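Local coordinates for chitinase (Paenibacillus sp. FPU-7, PDB 5GZT), which probably hydrolyses internal beta-1,4 linkages between N-acetylglucosamine units at random along chitin and chitodextrins, at residues 183-188 against 202-207; 196-201 against 241-246; 210-215 against 255-260. One frame throughout, in Å; residues are numbered along the deposited sequence.

Contact 1 (183-188 against 202-207)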
loop_
_atom_site.group_PDB
_atom_site.type_symbol
_atom_site.label_atom_id
_atom_site.label_comp_id
_atom_site.label_asym_id
_atom_site.label_seq_id
_atom_site.Cartn_x
_atom_site.Cartn_y
_atom_site.Cartn_z
ATOM N N VAL B 183 33.640 -5.522 17.594
ATOM C CA VAL B 183 32.409 -6.292 17.395
ATOM C C VAL B 183 31.271 -5.274 17.286
ATOM O O VAL B 183 31.237 -4.316 18.072
ATOM C CB VAL B 183 32.186 -7.265 18.588
ATOM C CG1 VAL B 183 30.762 -7.827 18.635
ATOM C CG2 VAL B 183 33.213 -8.389 18.547
ATOM N N VAL B 184 30.368 -5.466 16.310
ATOM C CA VAL B 184 29.096 -4.691 16.193
ATOM C C VAL B 184 27.894 -5.547 16.578
ATOM O O VAL B 184 27.631 -6.520 15.891
ATOM C CB VAL B 184 28.840 -4.198 14.738
ATOM C CG1 VAL B 184 27.455 -3.537 14.621
ATOM C CG2 VAL B 184 29.963 -3.266 14.270
ATOM N N LYS B 185 27.178 -5.184 17.646
ATOM C CA LYS B 185 25.845 -5.763 17.980
ATOM C C LYS B 185 24.636 -4.850 17.613
ATOM O O LYS B 185 24.515 -3.728 18.120
ATOM C CB LYS B 185 25.745 -6.068 19.464
ATOM C CG LYS B 185 26.827 -7.003 19.979
ATOM C CD LYS B 185 26.639 -7.350 21.462
ATOM C CE LYS B 185 25.328 -8.064 21.768
ATOM N NZ LYS B 185 25.063 -9.196 20.834
ATOM N N LEU B 186 23.724 -5.364 16.778
ATOM C CA LEU B 186 22.460 -4.670 16.417
ATOM C C LEU B 186 21.494 -4.667 17.600
ATOM O O LEU B 186 21.231 -5.726 18.158
ATOM C CB LEU B 186 21.777 -5.359 15.219
ATOM C CG LEU B 186 22.646 -5.515 13.946
ATOM C CD1 LEU B 186 21.928 -6.154 12.756
ATOM C CD2 LEU B 186 23.284 -4.189 13.543
ATOM N N ILE B 187 21.004 -3.488 17.998
ATOM C CA ILE B 187 20.005 -3.342 19.095
ATOM C C ILE B 187 18.549 -3.432 18.516
ATOM O O ILE B 187 17.671 -4.116 19.108
ATOM C CB ILE B 187 20.247 -2.008 19.904
ATOM C CG1 ILE B 187 21.396 -2.159 20.952
ATOM C CG2 ILE B 187 18.985 -1.481 20.597
ATOM C CD1 ILE B 187 20.989 -2.580 22.382
ATOM N N SER B 188 18.311 -2.748 17.377
ATOM C CA SER B 188 16.949 -2.450 16.869
ATOM C C SER B 188 16.941 -1.441 15.727
ATOM O O SER B 188 17.944 -0.746 15.465
ATOM C CB SER B 188 16.076 -1.823 17.958
ATOM O OG SER B 188 16.466 -0.459 18.136
ATOM N N ASN B 202 25.084 -1.323 19.312
ATOM C CA ASN B 202 26.239 -1.243 20.236
ATOM C C ASN B 202 27.519 -1.611 19.468
ATOM O O ASN B 202 27.627 -2.736 18.960
ATOM C CB ASN B 202 26.062 -2.167 21.456
ATOM C CG ASN B 202 25.022 -1.640 22.458
ATOM O OD1 ASN B 202 25.003 -0.446 22.818
ATOM N ND2 ASN B 202 24.173 -2.542 22.945
ATOM N N ALA B 203 28.454 -0.652 19.356
ATOM C CA ALA B 203 29.755 -0.859 18.681
ATOM C C ALA B 203 30.894 -0.905 19.707
ATOM O O ALA B 203 31.408 0.134 20.137
ATOM C CB ALA B 203 30.023 0.220 17.628
ATOM N N TYR B 204 31.270 -2.122 20.094
ATOM C CA TYR B 204 32.445 -2.344 20.924
ATOM C C TYR B 204 33.685 -2.030 20.071
ATOM O O TYR B 204 33.706 -2.269 18.846
ATOM C CB TYR B 204 32.477 -3.771 21.474
ATOM C CG TYR B 204 31.199 -4.209 22.189
ATOM C CD1 TYR B 204 30.569 -3.377 23.133
ATOM C CD2 TYR B 204 30.622 -5.459 21.922
ATOM C CE1 TYR B 204 29.412 -3.777 23.781
ATOM C CE2 TYR B 204 29.467 -5.861 22.563
ATOM C CZ TYR B 204 28.869 -5.020 23.490
ATOM O OH TYR B 204 27.729 -5.421 24.132
ATOM N N GLY B 205 34.694 -1.450 20.721
ATOM C CA GLY B 205 35.880 -0.949 20.029
ATOM C C GLY B 205 35.568 0.225 19.124
ATOM O O GLY B 205 36.067 0.299 17.985
ATOM N N TRP B 206 34.731 1.137 19.623
ATOM C CA TRP B 206 34.375 2.321 18.864
ATOM C C TRP B 206 35.670 3.062 18.548
ATOM O O TRP B 206 36.309 3.582 19.462
ATOM C CB TRP B 206 33.395 3.245 19.635
ATOM C CG TRP B 206 33.026 4.488 18.831
ATOM C CD1 TRP B 206 33.220 5.802 19.186
ATOM C CD2 TRP B 206 32.455 4.508 17.517
ATOM N NE1 TRP B 206 32.793 6.631 18.175
ATOM C CE2 TRP B 206 32.308 5.864 17.148
ATOM C CE3 TRP B 206 32.035 3.510 16.622
ATOM C CZ2 TRP B 206 31.762 6.247 15.918
ATOM C CZ3 TRP B 206 31.498 3.890 15.400
ATOM C CH2 TRP B 206 31.364 5.251 15.056
ATOM N N ASP B 207 36.083 3.057 17.278
ATOM C CA ASP B 207 37.243 3.846 16.861
ATOM C C ASP B 207 36.800 4.890 15.858
ATOM O O ASP B 207 37.431 5.084 14.797
ATOM C CB ASP B 207 38.376 2.941 16.328
ATOM C CG ASP B 207 39.713 3.701 16.039
ATOM O OD1 ASP B 207 40.013 4.725 16.704
ATOM O OD2 ASP B 207 40.453 3.261 15.121
#

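Contact 2 (196-201 against 241-246)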
loop_
_atom_site.group_PDB
_atom_site.type_symbol
_atom_site.label_atom_id
_atom_site.label_comp_id
_atom_site.label_asym_id
_atom_site.label_seq_id
_atom_site.Cartn_x
_atom_site.Cartn_y
_atom_site.Cartn_z
ATOM N N GLN B 196 12.074 8.276 7.698
ATOM C CA GLN B 196 13.446 7.993 8.098
ATOM C C GLN B 196 13.620 6.603 8.640
ATOM O O GLN B 196 12.754 6.064 9.307
ATOM C CB GLN B 196 13.909 8.935 9.174
ATOM C CG GLN B 196 14.022 10.337 8.660
ATOM C CD GLN B 196 14.535 11.242 9.737
ATOM O OE1 GLN B 196 13.972 11.292 10.818
ATOM N NE2 GLN B 196 15.613 11.947 9.458
ATOM N N LEU B 197 14.770 6.044 8.313
ATOM C CA LEU B 197 15.255 4.819 8.860
ATOM C C LEU B 197 16.281 5.146 9.973
ATOM O O LEU B 197 17.184 5.977 9.780
ATOM C CB LEU B 197 15.897 4.018 7.742
ATOM C CG LEU B 197 16.317 2.599 8.067
ATOM C CD1 LEU B 197 15.255 1.860 8.827
ATOM C CD2 LEU B 197 16.672 1.828 6.803
ATOM N N VAL B 198 16.090 4.530 11.139
ATOM C CA VAL B 198 16.918 4.762 12.288
ATOM C C VAL B 198 17.488 3.405 12.655
ATOM O O VAL B 198 16.715 2.471 12.906
ATOM C CB VAL B 198 16.133 5.394 13.460
ATOM C CG1 VAL B 198 16.987 5.469 14.722
ATOM C CG2 VAL B 198 15.702 6.809 13.090
ATOM N N LEU B 199 18.831 3.309 12.653
ATOM C CA LEU B 199 19.555 2.074 13.014
ATOM C C LEU B 199 20.348 2.263 14.284
ATOM O O LEU B 199 21.266 3.088 14.313
ATOM C CB LEU B 199 20.504 1.698 11.905
ATOM C CG LEU B 199 19.771 1.296 10.652
ATOM C CD1 LEU B 199 20.700 1.266 9.449
ATOM C CD2 LEU B 199 19.099 -0.056 10.872
ATOM N N LYS B 200 19.979 1.517 15.324
ATOM C CA LYS B 200 20.711 1.506 16.575
ATOM C C LYS B 200 21.481 0.215 16.751
ATOM O O LYS B 200 20.916 -0.890 16.587
ATOM C CB LYS B 200 19.792 1.667 17.783
ATOM C CG LYS B 200 19.175 3.051 17.938
ATOM C CD LYS B 200 18.654 3.308 19.356
ATOM C CE LYS B 200 17.707 2.197 19.805
ATOM N NZ LYS B 200 17.028 2.439 21.111
ATOM N N PHE B 201 22.757 0.387 17.131
ATOM C CA PHE B 201 23.689 -0.713 17.419
ATOM C C PHE B 201 24.711 -0.325 18.503
ATOM O O PHE B 201 25.109 0.856 18.624
ATOM C CB PHE B 201 24.407 -1.191 16.139
ATOM C CG PHE B 201 25.079 -0.092 15.328
ATOM C CD1 PHE B 201 24.343 0.752 14.501
ATOM C CD2 PHE B 201 26.465 0.055 15.324
ATOM C CE1 PHE B 201 24.966 1.743 13.716
ATOM C CE2 PHE B 201 27.088 1.044 14.543
ATOM C CZ PHE B 201 26.341 1.896 13.744
ATOM N N THR B 241 23.780 5.371 16.823
ATOM C CA THR B 241 22.488 5.389 16.132
ATOM C C THR B 241 22.636 6.097 14.771
ATOM O O THR B 241 23.022 7.273 14.715
ATOM C CB THR B 241 21.400 6.099 16.977
ATOM O OG1 THR B 241 21.627 7.512 16.933
ATOM C CG2 THR B 241 21.396 5.620 18.433
ATOM N N PHE B 242 22.369 5.380 13.681
ATOM C CA PHE B 242 22.429 5.993 12.374
ATOM C C PHE B 242 21.024 6.500 11.995
ATOM O O PHE B 242 20.026 5.841 12.302
ATOM C CB PHE B 242 22.975 5.010 11.356
ATOM C CG PHE B 242 22.798 5.468 9.951
ATOM C CD1 PHE B 242 23.639 6.431 9.418
ATOM C CD2 PHE B 242 21.755 4.973 9.175
ATOM C CE1 PHE B 242 23.471 6.880 8.120
ATOM C CE2 PHE B 242 21.577 5.422 7.885
ATOM C CZ PHE B 242 22.431 6.384 7.357
ATOM N N THR B 243 20.955 7.647 11.325
ATOM C CA THR B 243 19.681 8.242 10.974
ATOM C C THR B 243 19.719 8.746 9.555
ATOM O O THR B 243 20.389 9.722 9.279
ATOM C CB THR B 243 19.308 9.347 11.979
ATOM O OG1 THR B 243 19.070 8.741 13.258
ATOM C CG2 THR B 243 18.056 10.130 11.555
ATOM N N SER B 244 18.965 8.071 8.672
ATOM C CA SER B 244 18.894 8.354 7.238
ATOM C C SER B 244 18.251 9.654 6.996
ATOM O O SER B 244 17.700 10.259 7.901
ATOM C CB SER B 244 18.022 7.307 6.518
ATOM O OG SER B 244 16.630 7.650 6.639
ATOM N N ASP B 245 18.228 10.033 5.741
ATOM C CA ASP B 245 17.457 11.167 5.305
ATOM C C ASP B 245 15.985 10.799 5.344
ATOM O O ASP B 245 15.613 9.621 5.274
ATOM C CB ASP B 245 17.769 11.563 3.858
ATOM C CG ASP B 245 19.173 12.129 3.672
ATOM O OD1 ASP B 245 19.668 12.871 4.556
ATOM O OD2 ASP B 245 19.751 11.837 2.610
ATOM N N LYS B 246 15.163 11.842 5.407
ATOM C CA LYS B 246 13.703 11.710 5.329
ATOM C C LYS B 246 13.288 11.226 3.972
ATOM O O LYS B 246 14.001 11.433 2.976
ATOM C CB LYS B 246 13.033 13.052 5.550
ATOM C CG LYS B 246 13.144 13.449 6.996
ATOM C CD LYS B 246 12.706 14.870 7.248
ATOM C CE LYS B 246 12.935 15.142 8.727
ATOM N NZ LYS B 246 12.352 16.451 9.095
#

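Contact 3 (210-215 against 255-260)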
loop_
_atom_site.group_PDB
_atom_site.type_symbol
_atom_site.label_atom_id
_atom_site.label_comp_id
_atom_site.label_asym_id
_atom_site.label_seq_id
_atom_site.Cartn_x
_atom_site.Cartn_y
_atom_site.Cartn_z
ATOM N N ALA B 210 32.773 3.724 11.051
ATOM C CA ALA B 210 31.840 2.655 10.699
ATOM C C ALA B 210 31.243 2.966 9.345
ATOM O O ALA B 210 31.210 4.138 8.885
ATOM C CB ALA B 210 30.736 2.482 11.737
ATOM N N THR B 211 30.775 1.893 8.721
ATOM C CA THR B 211 30.294 1.928 7.341
ATOM C C THR B 211 28.944 1.115 7.228
ATOM O O THR B 211 28.820 -0.061 7.684
ATOM C CB THR B 211 31.464 1.569 6.347
ATOM O OG1 THR B 211 30.994 0.768 5.254
ATOM C CG2 THR B 211 32.656 0.847 7.061
ATOM N N ILE B 212 27.918 1.792 6.701
ATOM C CA ILE B 212 26.557 1.226 6.597
ATOM C C ILE B 212 26.181 1.233 5.143
ATOM O O ILE B 212 26.317 2.294 4.495
ATOM C CB ILE B 212 25.527 2.054 7.387
ATOM C CG1 ILE B 212 25.754 1.874 8.890
ATOM C CG2 ILE B 212 24.093 1.625 7.051
ATOM C CD1 ILE B 212 25.101 2.934 9.734
ATOM N N VAL B 213 25.736 0.074 4.633
ATOM C CA VAL B 213 25.174 0.010 3.271
ATOM C C VAL B 213 23.660 -0.317 3.345
ATOM O O VAL B 213 23.251 -1.255 4.041
ATOM C CB VAL B 213 25.938 -0.938 2.279
ATOM C CG1 VAL B 213 25.498 -2.405 2.367
ATOM C CG2 VAL B 213 25.757 -0.471 0.823
ATOM N N LEU B 214 22.851 0.480 2.645
ATOM C CA LEU B 214 21.383 0.339 2.635
ATOM C C LEU B 214 21.012 -0.145 1.275
ATOM O O LEU B 214 21.536 0.371 0.273
ATOM C CB LEU B 214 20.695 1.693 2.888
ATOM C CG LEU B 214 20.937 2.320 4.259
ATOM C CD1 LEU B 214 20.027 3.522 4.523
ATOM C CD2 LEU B 214 20.786 1.279 5.343
ATOM N N THR B 215 20.158 -1.160 1.220
ATOM C CA THR B 215 19.563 -1.551 -0.043
ATOM C C THR B 215 18.078 -1.178 0.006
ATOM O O THR B 215 17.347 -1.685 0.837
ATOM C CB THR B 215 19.678 -3.049 -0.293
ATOM O OG1 THR B 215 21.035 -3.445 -0.114
ATOM C CG2 THR B 215 19.217 -3.401 -1.707
ATOM N N TYR B 255 19.944 -3.673 5.385
ATOM C CA TYR B 255 21.143 -2.923 5.775
ATOM C C TYR B 255 22.309 -3.836 6.224
ATOM O O TYR B 255 22.091 -4.941 6.726
ATOM C CB TYR B 255 20.815 -1.870 6.848
ATOM C CG TYR B 255 20.444 -2.451 8.186
ATOM C CD1 TYR B 255 19.169 -2.943 8.418
ATOM C CD2 TYR B 255 21.366 -2.526 9.217
ATOM C CE1 TYR B 255 18.820 -3.498 9.641
ATOM C CE2 TYR B 255 21.024 -3.075 10.448
ATOM C CZ TYR B 255 19.754 -3.557 10.661
ATOM O OH TYR B 255 19.408 -4.120 11.871
ATOM N N SER B 256 23.534 -3.351 6.004
ATOM C CA SER B 256 24.755 -3.915 6.620
ATOM C C SER B 256 25.494 -2.814 7.380
ATOM O O SER B 256 25.588 -1.649 6.915
ATOM C CB SER B 256 25.704 -4.468 5.573
ATOM O OG SER B 256 26.206 -3.384 4.802
ATOM N N VAL B 257 26.019 -3.212 8.535
ATOM C CA VAL B 257 26.861 -2.363 9.356
ATOM C C VAL B 257 28.172 -3.111 9.737
ATOM O O VAL B 257 28.190 -4.343 9.905
ATOM C CB VAL B 257 26.058 -1.829 10.591
ATOM C CG1 VAL B 257 25.632 -2.955 11.530
ATOM C CG2 VAL B 257 26.816 -0.732 11.335
ATOM N N LYS B 258 29.259 -2.342 9.823
ATOM C CA LYS B 258 30.542 -2.782 10.388
ATOM C C LYS B 258 31.380 -1.554 10.804
ATOM O O LYS B 258 31.299 -0.472 10.161
ATOM C CB LYS B 258 31.328 -3.610 9.375
ATOM C CG LYS B 258 31.268 -2.990 8.001
ATOM C CD LYS B 258 32.350 -3.450 7.045
ATOM C CE LYS B 258 32.819 -2.283 6.186
ATOM N NZ LYS B 258 33.452 -2.760 4.935
ATOM N N THR B 259 32.154 -1.760 11.884
ATOM C CA THR B 259 33.190 -0.840 12.404
ATOM C C THR B 259 34.623 -1.291 12.005
ATOM O O THR B 259 34.824 -2.377 11.446
ATOM C CB THR B 259 33.123 -0.746 13.964
ATOM O OG1 THR B 259 33.036 -2.060 14.560
ATOM C CG2 THR B 259 31.922 0.089 14.407
ATOM N N ALA B 260 35.619 -0.452 12.293
ATOM C CA ALA B 260 37.032 -0.876 12.208
ATOM C C ALA B 260 37.911 -0.105 13.192
ATOM O O ALA B 260 37.413 0.732 13.947
ATOM C CB ALA B 260 37.559 -0.727 10.783
#

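Contact 1 (183-188 against 202-207)
The aliphatic part of Lys185 overlaps the phenol of Tyr204, with CD of Lys185 3.4 Å from CE2 of Tyr204 and 3.5 Å from its OH. The approach to the ring is oblique and made by methylenes, CG lying a little farther from CE2 than CD does. The lysine chain bends at chi3 (61°), which turns CE aside, and bends again at chi4, and the ammonium end leads away from 202-207. Val183 meets the same ring at its edge, near the ring plane, where its CG1 lies 4.1 Å from CD2 of Tyr204. Two side chains of 183-188 thus share one tyrosine, on an exposed border of the pairing. Farther along, Ile187 lays its CD1 3.2 Å from ND2 of Asn202, a carbon-to-amide contact that also takes in CG1. The first torsion of Asn202, chi1 -73°, puts CG beside the backbone N and on the isoleucine side, where CG and ND2 of Asn202 cross CG1 and CD1 of Ile187. Beneath these side chains Lys185 and Asn202 form an antiparallel hydrogen-bonded pair: Lys185 N gives to Asn202 O at 2.8 Å, and Asn202 N returns a bond to Lys185 O at 2.7 Å. A weak bond, bent to 125°, runs from Tyr204 N to Val183 O next to this pair. Farther along 183-188, Ile187 and Ser188 both face Lys200, a classic beta bulge. Val184 and Ala203, a non-hydrogen-bonded pair, occupy the opposite face of the sheet and are buried. This hairpin of strands 184-191 and 197-203 is continued by strand 239-243, which Ala203 touches at Val240, while Val184 packs on Thr259 of strand 251-261 and on Ser266 and Val269 of strand 264-284.

Contact 2 (196-201 against 241-246)
Ser244 OG is held by two backbone groups: it accepts a nearly straight bond from Leu197 N at 3.0 Å (167°) and donates to Asp245 O at 2.6 Å, approaching that oxygen from above the carbonyl plane. With chi1 at 83° the hydroxyl sits between its own N and carbonyl carbon, turned to the neighbouring strand, and takes the place a main-chain carbonyl would fill in regular pairing. Ser244 N in turn bonds Leu197 O, so both polar backbone atoms of Leu197 are used by this one serine. Gln196 adds a weak bond from NE2 to Ser244 O at 3.1 Å, and its CG packs 3.6 Å from CG of Lys246, the two side chains crossing obliquely. Leu199 and Phe242 form the antiparallel hydrogen-bonded pair, between the non-hydrogen-bonded pairs Val198-Thr243 and Lys200-Thr241; the shorter of its two backbone bonds, Phe242 N to Leu199 O, measures 2.6 Å. Their side chains lie side by side, and CD1 of Leu199 reaches CD2 of Phe242 at 3.9 Å, obliquely to the ring. CB of Phe242 also lies 4.5 Å from CE1 of Phe201, which extends this apolar face. On the other face Lys200 runs beside Thr241, pointing the same way, with its CG only 3.4 Å from CG2 of Thr241, tight for two carbons. Val198 and Thr243 repeat that side-by-side pattern, with CG2 of the valine next to OG1 of the threonine. Rings of Tyr224 and Phe233 meet Phe242, and Leu199 and Phe201 rest on Tyr255 and Val257. An antiparallel sheet with one mixed, partly exposed face and one apolar face turned to a second sheet is characteristic of a beta sandwich, and the strand order here is consistent with an immunoglobulin-like fold.

Contact 3 (210-215 against 255-260)
Thr211 and Lys258 touch at close range, CG2 of the threonine lying 3.3 Å from CE of the lysine. The lysine crosses the threonine side chain, and its chi3 of -142°, off a staggered value, places CE against that methyl. CG of Lys258 lies near Thr211 O as well. An alanine in place of Lys258 lacks CG and CE, and would probably leave the methyl of Thr211 uncovered on this side and freer to turn. On the opposite face of the strand pair, CG1 of Ile212 meets CG2 of Val257 at 3.7 Å, the two side chains pointing the same way. CD2 of Leu214 rests 3.5 Å from CB of Tyr255, and CB of Ala210 meets CG2 of Thr259 at 3.8 Å. Antiparallel backbone bonds fix this register: Thr211 N to Lys258 O at 2.8 Å (161°) is answered by a longer one from Lys258 N to Thr211 O, and Val213 and Ser256 exchange a further pair. Farther out, the pair 210-215 and 251-261 is flanked by strand 221-225 beside Val213 and by strand 264-284 beside Ser256 and Lys258. Strands 184-191 and 197-203 cover the apolar face, where Leu186 meets Tyr255 and Val257, and Leu199 meets Leu214.

Overall arrangement
Contacts 1 and 2 share strand 197-203, which lies between strands 184-191 and 239-243 in one antiparallel sheet; their centres are 15 Å apart. Contact 3 belongs to the facing layer, its centre 11 Å from that of contact 1 and 12 Å from that of contact 2. Between the layers Thr259 packs on Ala203 and Phe242 touches Ile212, so one apolar core serves all three. Along the chain contact 1 closes before contact 3 opens, while the segments of contact 2 alternate with those of both others. Strand 251-261 is followed by 264-284, which goes on into the strands of the first family 18 barrel, tying the sandwich to it.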